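Long-range contact in ORF10 (Moritella marina, PDB 6RIW), which forms the ketosynthase-chain length factor didomain of a polyunsaturated fatty acid synthase and probably condenses acyl chains in lipid biosynthesis: residues A[145-157]-A[929-943]. Residues are numbered along the deposited sequence; the frame is centred on the assembly and turned at random.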
# COMPACT_ATOMS: atom_id res chain seq x y z
N LEU A 145 4.02 -33.33 -10.82
CA LEU A 145 3.11 -34.44 -10.58
C LEU A 145 3.01 -35.39 -11.78
O LEU A 145 2.82 -36.60 -11.59
CB LEU A 145 1.72 -33.91 -10.19
CG LEU A 145 1.67 -33.31 -8.78
CD1 LEU A 145 0.34 -32.62 -8.44
CD2 LEU A 145 2.03 -34.32 -7.70
N LYS A 146 3.13 -34.88 -13.01
CA LYS A 146 3.28 -35.77 -14.16
C LYS A 146 4.49 -36.69 -13.99
O LYS A 146 4.42 -37.89 -14.27
CB LYS A 146 3.44 -34.96 -15.46
CG LYS A 146 2.18 -34.26 -15.97
CD LYS A 146 2.51 -33.58 -17.29
CE LYS A 146 1.26 -33.36 -18.15
NZ LYS A 146 0.30 -32.39 -17.52
N ALA A 147 5.62 -36.13 -13.53
CA ALA A 147 6.83 -36.93 -13.37
C ALA A 147 6.67 -37.96 -12.26
O ALA A 147 7.26 -39.05 -12.34
CB ALA A 147 8.04 -36.03 -13.08
N VAL A 148 5.89 -37.66 -11.23
CA VAL A 148 5.74 -38.55 -10.09
C VAL A 148 4.67 -39.62 -10.34
O VAL A 148 4.88 -40.80 -10.07
CB VAL A 148 5.44 -37.74 -8.82
CG1 VAL A 148 5.04 -38.64 -7.68
CG2 VAL A 148 6.66 -36.91 -8.42
N LEU A 149 3.52 -39.21 -10.88
CA LEU A 149 2.31 -40.02 -10.87
C LEU A 149 2.01 -40.68 -12.21
O LEU A 149 1.73 -41.89 -12.26
CB LEU A 149 1.10 -39.17 -10.46
CG LEU A 149 1.19 -38.50 -9.09
CD1 LEU A 149 0.03 -37.53 -8.88
CD2 LEU A 149 1.22 -39.56 -8.00
N HIS A 150 2.06 -39.92 -13.29
CA HIS A 150 1.50 -40.35 -14.56
C HIS A 150 1.76 -39.26 -15.58
O HIS A 150 1.46 -38.08 -15.31
CB HIS A 150 -0.00 -40.63 -14.40
CG HIS A 150 -0.59 -41.45 -15.51
ND1 HIS A 150 -0.60 -41.02 -16.82
CD2 HIS A 150 -1.21 -42.65 -15.50
CE1 HIS A 150 -1.19 -41.93 -17.57
NE2 HIS A 150 -1.56 -42.94 -16.79
N PRO A 151 2.31 -39.60 -16.75
CA PRO A 151 2.56 -38.59 -17.78
C PRO A 151 1.31 -37.86 -18.23
O PRO A 151 1.42 -36.75 -18.78
CB PRO A 151 3.17 -39.40 -18.93
CG PRO A 151 2.73 -40.81 -18.68
CD PRO A 151 2.68 -40.96 -17.20
N ASP A 152 0.13 -38.44 -18.02
CA ASP A 152 -1.12 -37.80 -18.41
C ASP A 152 -1.83 -37.12 -17.24
O ASP A 152 -2.97 -36.68 -17.39
CB ASP A 152 -2.04 -38.84 -19.07
CG ASP A 152 -1.44 -39.43 -20.34
OD1 ASP A 152 -0.78 -38.68 -21.12
OD2 ASP A 152 -1.63 -40.64 -20.57
N PHE A 153 -1.19 -37.05 -16.07
CA PHE A 153 -1.76 -36.26 -15.00
C PHE A 153 -1.93 -34.81 -15.45
O PHE A 153 -1.08 -34.25 -16.14
CB PHE A 153 -0.88 -36.30 -13.75
CG PHE A 153 -1.39 -35.43 -12.65
CD1 PHE A 153 -2.31 -35.92 -11.74
CD2 PHE A 153 -1.01 -34.10 -12.54
CE1 PHE A 153 -2.82 -35.12 -10.73
CE2 PHE A 153 -1.53 -33.29 -11.53
CZ PHE A 153 -2.43 -33.81 -10.64
N GLN A 154 -3.04 -34.19 -15.05
CA GLN A 154 -3.31 -32.78 -15.35
C GLN A 154 -3.84 -32.09 -14.11
O GLN A 154 -4.83 -32.53 -13.52
CB GLN A 154 -4.34 -32.62 -16.46
CG GLN A 154 -3.90 -32.99 -17.85
CD GLN A 154 -5.05 -32.78 -18.80
OE1 GLN A 154 -6.11 -33.39 -18.65
NE2 GLN A 154 -4.88 -31.88 -19.74
N LEU A 155 -3.18 -31.01 -13.71
CA LEU A 155 -3.72 -30.18 -12.65
C LEU A 155 -4.81 -29.26 -13.19
O LEU A 155 -4.73 -28.77 -14.32
CB LEU A 155 -2.59 -29.34 -12.03
CG LEU A 155 -2.92 -28.51 -10.79
CD1 LEU A 155 -3.27 -29.41 -9.62
CD2 LEU A 155 -1.68 -27.67 -10.48
N THR A 156 -5.84 -29.02 -12.38
CA THR A 156 -6.88 -28.09 -12.78
C THR A 156 -6.48 -26.65 -12.43
O THR A 156 -5.71 -26.41 -11.49
CB THR A 156 -8.22 -28.44 -12.13
OG1 THR A 156 -8.11 -28.33 -10.71
CG2 THR A 156 -8.65 -29.87 -12.51
N HIS A 157 -6.99 -25.70 -13.21
CA HIS A 157 -6.76 -24.28 -12.90
C HIS A 157 -7.39 -23.90 -11.55
O HIS A 157 -8.41 -24.46 -11.13
CB HIS A 157 -7.31 -23.41 -14.05
CG HIS A 157 -6.65 -22.07 -14.18
ND1 HIS A 157 -5.43 -21.90 -14.80
CD2 HIS A 157 -7.05 -20.84 -13.78
CE1 HIS A 157 -5.11 -20.62 -14.78
NE2 HIS A 157 -6.07 -19.96 -14.17
N LEU A 929 3.66 -42.34 -0.77
CA LEU A 929 3.69 -41.99 -2.18
C LEU A 929 3.82 -43.23 -3.07
O LEU A 929 3.30 -43.24 -4.19
CB LEU A 929 4.84 -41.02 -2.44
CG LEU A 929 4.83 -40.21 -3.74
CD1 LEU A 929 3.51 -39.46 -3.93
CD2 LEU A 929 6.01 -39.25 -3.79
N HIS A 930 4.49 -44.28 -2.59
CA HIS A 930 4.63 -45.50 -3.39
C HIS A 930 3.27 -46.10 -3.72
O HIS A 930 3.02 -46.49 -4.87
CB HIS A 930 5.51 -46.52 -2.67
CG HIS A 930 5.77 -47.76 -3.47
ND1 HIS A 930 4.96 -48.88 -3.40
CD2 HIS A 930 6.74 -48.05 -4.37
CE1 HIS A 930 5.43 -49.81 -4.22
NE2 HIS A 930 6.51 -49.33 -4.81
N ALA A 931 2.39 -46.20 -2.73
CA ALA A 931 1.06 -46.78 -2.93
C ALA A 931 0.18 -45.90 -3.80
O ALA A 931 -0.74 -46.41 -4.46
CB ALA A 931 0.38 -47.01 -1.58
N ILE A 932 0.41 -44.59 -3.80
CA ILE A 932 -0.34 -43.70 -4.68
C ILE A 932 0.12 -43.89 -6.12
O ILE A 932 -0.70 -43.97 -7.04
CB ILE A 932 -0.20 -42.24 -4.21
CG1 ILE A 932 -0.85 -42.07 -2.84
CG2 ILE A 932 -0.81 -41.28 -5.22
CD1 ILE A 932 -0.55 -40.77 -2.16
N LYS A 933 1.43 -44.00 -6.33
CA LYS A 933 1.96 -44.22 -7.68
C LYS A 933 1.39 -45.50 -8.29
O LYS A 933 1.16 -45.55 -9.51
CB LYS A 933 3.48 -44.27 -7.64
CG LYS A 933 4.18 -42.95 -7.36
CD LYS A 933 5.69 -43.16 -7.16
CE LYS A 933 6.44 -41.84 -7.16
NZ LYS A 933 7.93 -41.97 -6.98
N ALA A 934 1.19 -46.53 -7.47
CA ALA A 934 0.66 -47.81 -7.96
C ALA A 934 -0.82 -47.72 -8.30
O ALA A 934 -1.31 -48.48 -9.13
CB ALA A 934 0.88 -48.90 -6.91
N GLN A 935 -1.55 -46.82 -7.65
CA GLN A 935 -2.93 -46.54 -8.02
C GLN A 935 -3.04 -45.82 -9.36
O GLN A 935 -4.16 -45.67 -9.88
CB GLN A 935 -3.57 -45.69 -6.93
CG GLN A 935 -3.89 -46.46 -5.68
CD GLN A 935 -5.21 -47.17 -5.80
OE1 GLN A 935 -5.27 -48.33 -6.20
NE2 GLN A 935 -6.29 -46.46 -5.48
N PHE A 936 -1.93 -45.35 -9.91
CA PHE A 936 -1.90 -44.68 -11.21
C PHE A 936 -1.33 -45.56 -12.31
O PHE A 936 -1.62 -45.33 -13.48
CB PHE A 936 -1.06 -43.39 -11.13
CG PHE A 936 -1.83 -42.15 -10.69
CD1 PHE A 936 -1.92 -41.81 -9.36
CD2 PHE A 936 -2.41 -41.31 -11.63
CE1 PHE A 936 -2.61 -40.69 -8.95
CE2 PHE A 936 -3.09 -40.16 -11.24
CZ PHE A 936 -3.19 -39.84 -9.90
N ALA A 937 -0.54 -46.58 -11.95
CA ALA A 937 0.24 -47.32 -12.92
C ALA A 937 -0.64 -47.96 -13.99
O ALA A 937 -1.63 -48.63 -13.67
CB ALA A 937 1.06 -48.40 -12.21
N GLY A 938 -0.28 -47.74 -15.25
CA GLY A 938 -0.94 -48.36 -16.39
C GLY A 938 -2.37 -47.93 -16.65
O GLY A 938 -3.00 -48.49 -17.54
N LYS A 939 -2.90 -46.95 -15.91
CA LYS A 939 -4.30 -46.56 -16.06
C LYS A 939 -4.48 -45.57 -17.22
O LYS A 939 -3.56 -44.84 -17.60
CB LYS A 939 -4.83 -45.94 -14.77
CG LYS A 939 -4.64 -46.82 -13.55
CD LYS A 939 -5.78 -47.83 -13.41
CE LYS A 939 -5.94 -48.29 -11.96
NZ LYS A 939 -6.69 -47.29 -11.13
N HIS A 940 -5.69 -45.57 -17.78
CA HIS A 940 -6.11 -44.50 -18.69
C HIS A 940 -6.75 -43.40 -17.85
O HIS A 940 -7.71 -43.66 -17.11
CB HIS A 940 -7.10 -45.02 -19.72
CG HIS A 940 -6.51 -46.04 -20.66
ND1 HIS A 940 -6.40 -47.37 -20.34
CD2 HIS A 940 -5.99 -45.90 -21.91
CE1 HIS A 940 -5.84 -48.02 -21.35
NE2 HIS A 940 -5.59 -47.15 -22.31
N LEU A 941 -6.21 -42.18 -17.94
CA LEU A 941 -6.79 -41.03 -17.24
C LEU A 941 -7.72 -40.27 -18.18
O LEU A 941 -7.42 -40.12 -19.37
CB LEU A 941 -5.71 -40.07 -16.74
CG LEU A 941 -4.57 -40.67 -15.90
CD1 LEU A 941 -3.66 -39.60 -15.28
CD2 LEU A 941 -5.16 -41.57 -14.82
N ASN A 942 -8.83 -39.76 -17.64
CA ASN A 942 -9.62 -38.78 -18.38
C ASN A 942 -8.90 -37.43 -18.39
O ASN A 942 -8.19 -37.08 -17.45
CB ASN A 942 -11.00 -38.56 -17.75
CG ASN A 942 -11.67 -39.83 -17.31
OD1 ASN A 942 -11.74 -40.79 -18.08
ND2 ASN A 942 -12.18 -39.83 -16.08
N LYS A 943 -9.10 -36.67 -19.46
CA LYS A 943 -8.65 -35.28 -19.45
C LYS A 943 -9.50 -34.47 -18.47
O LYS A 943 -10.71 -34.70 -18.34
CB LYS A 943 -8.72 -34.68 -20.85
CG LYS A 943 -7.75 -35.33 -21.84
CD LYS A 943 -7.16 -34.29 -22.78
CE LYS A 943 -7.42 -34.65 -24.24
NZ LYS A 943 -6.99 -36.05 -24.51
O HOH W 1 2.77 -44.24 -11.63
O HOH W 2 -4.22 -41.61 -20.07
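His-150 NE2 donates to Lys-939 O across 2.9 Å, with an N-H...O angle of 155° and the oxygen tilted slightly from the ring plane. At the other ring nitrogen, ND1 accepts the N-H of Asp-152 nearly in the ring plane, so both nitrogens are engaged and the ring's rotation is fixed. The side chain reaches Lys-939 because CG stands anti to the backbone N (chi1 -163°). Leu-941 comes in from the opposite direction and lays CD1 over one face of the imidazole, 3.8 Å from its centroid, while Phe-936 O lies at the edge. Next to the imidazole, Leu-149 sets CB squarely above the centre of the Phe-936 ring, 4.0 Å from the centroid, and Leu-149 CD2 reaches Ile-932 CG2. One water donates to both Leu-149 O and Lys-933 O; another links Asp-152 OD2 to Leu-941 N. Further out, the aliphatic part of Lys-933 crosses Val-148, with CE 3.5 Å from CG1. A leucine in place of His-150 would probably leave Lys-939 O and Asp-152 N without their shared partner and let the 936-939 turn shift. Helices 597-608 and 614-628 also pack here, Leu-620 touching Leu-149. Well away from the magnesium site, the contact ties the late 929-943 segment to the end of ketosynthase helix 129-148 and the loop that follows it. Its apolar overlap is tied by one direct hydrogen bond and two water bridges, with His-150 using both ring nitrogens to link the 936-939 turn to its own loop.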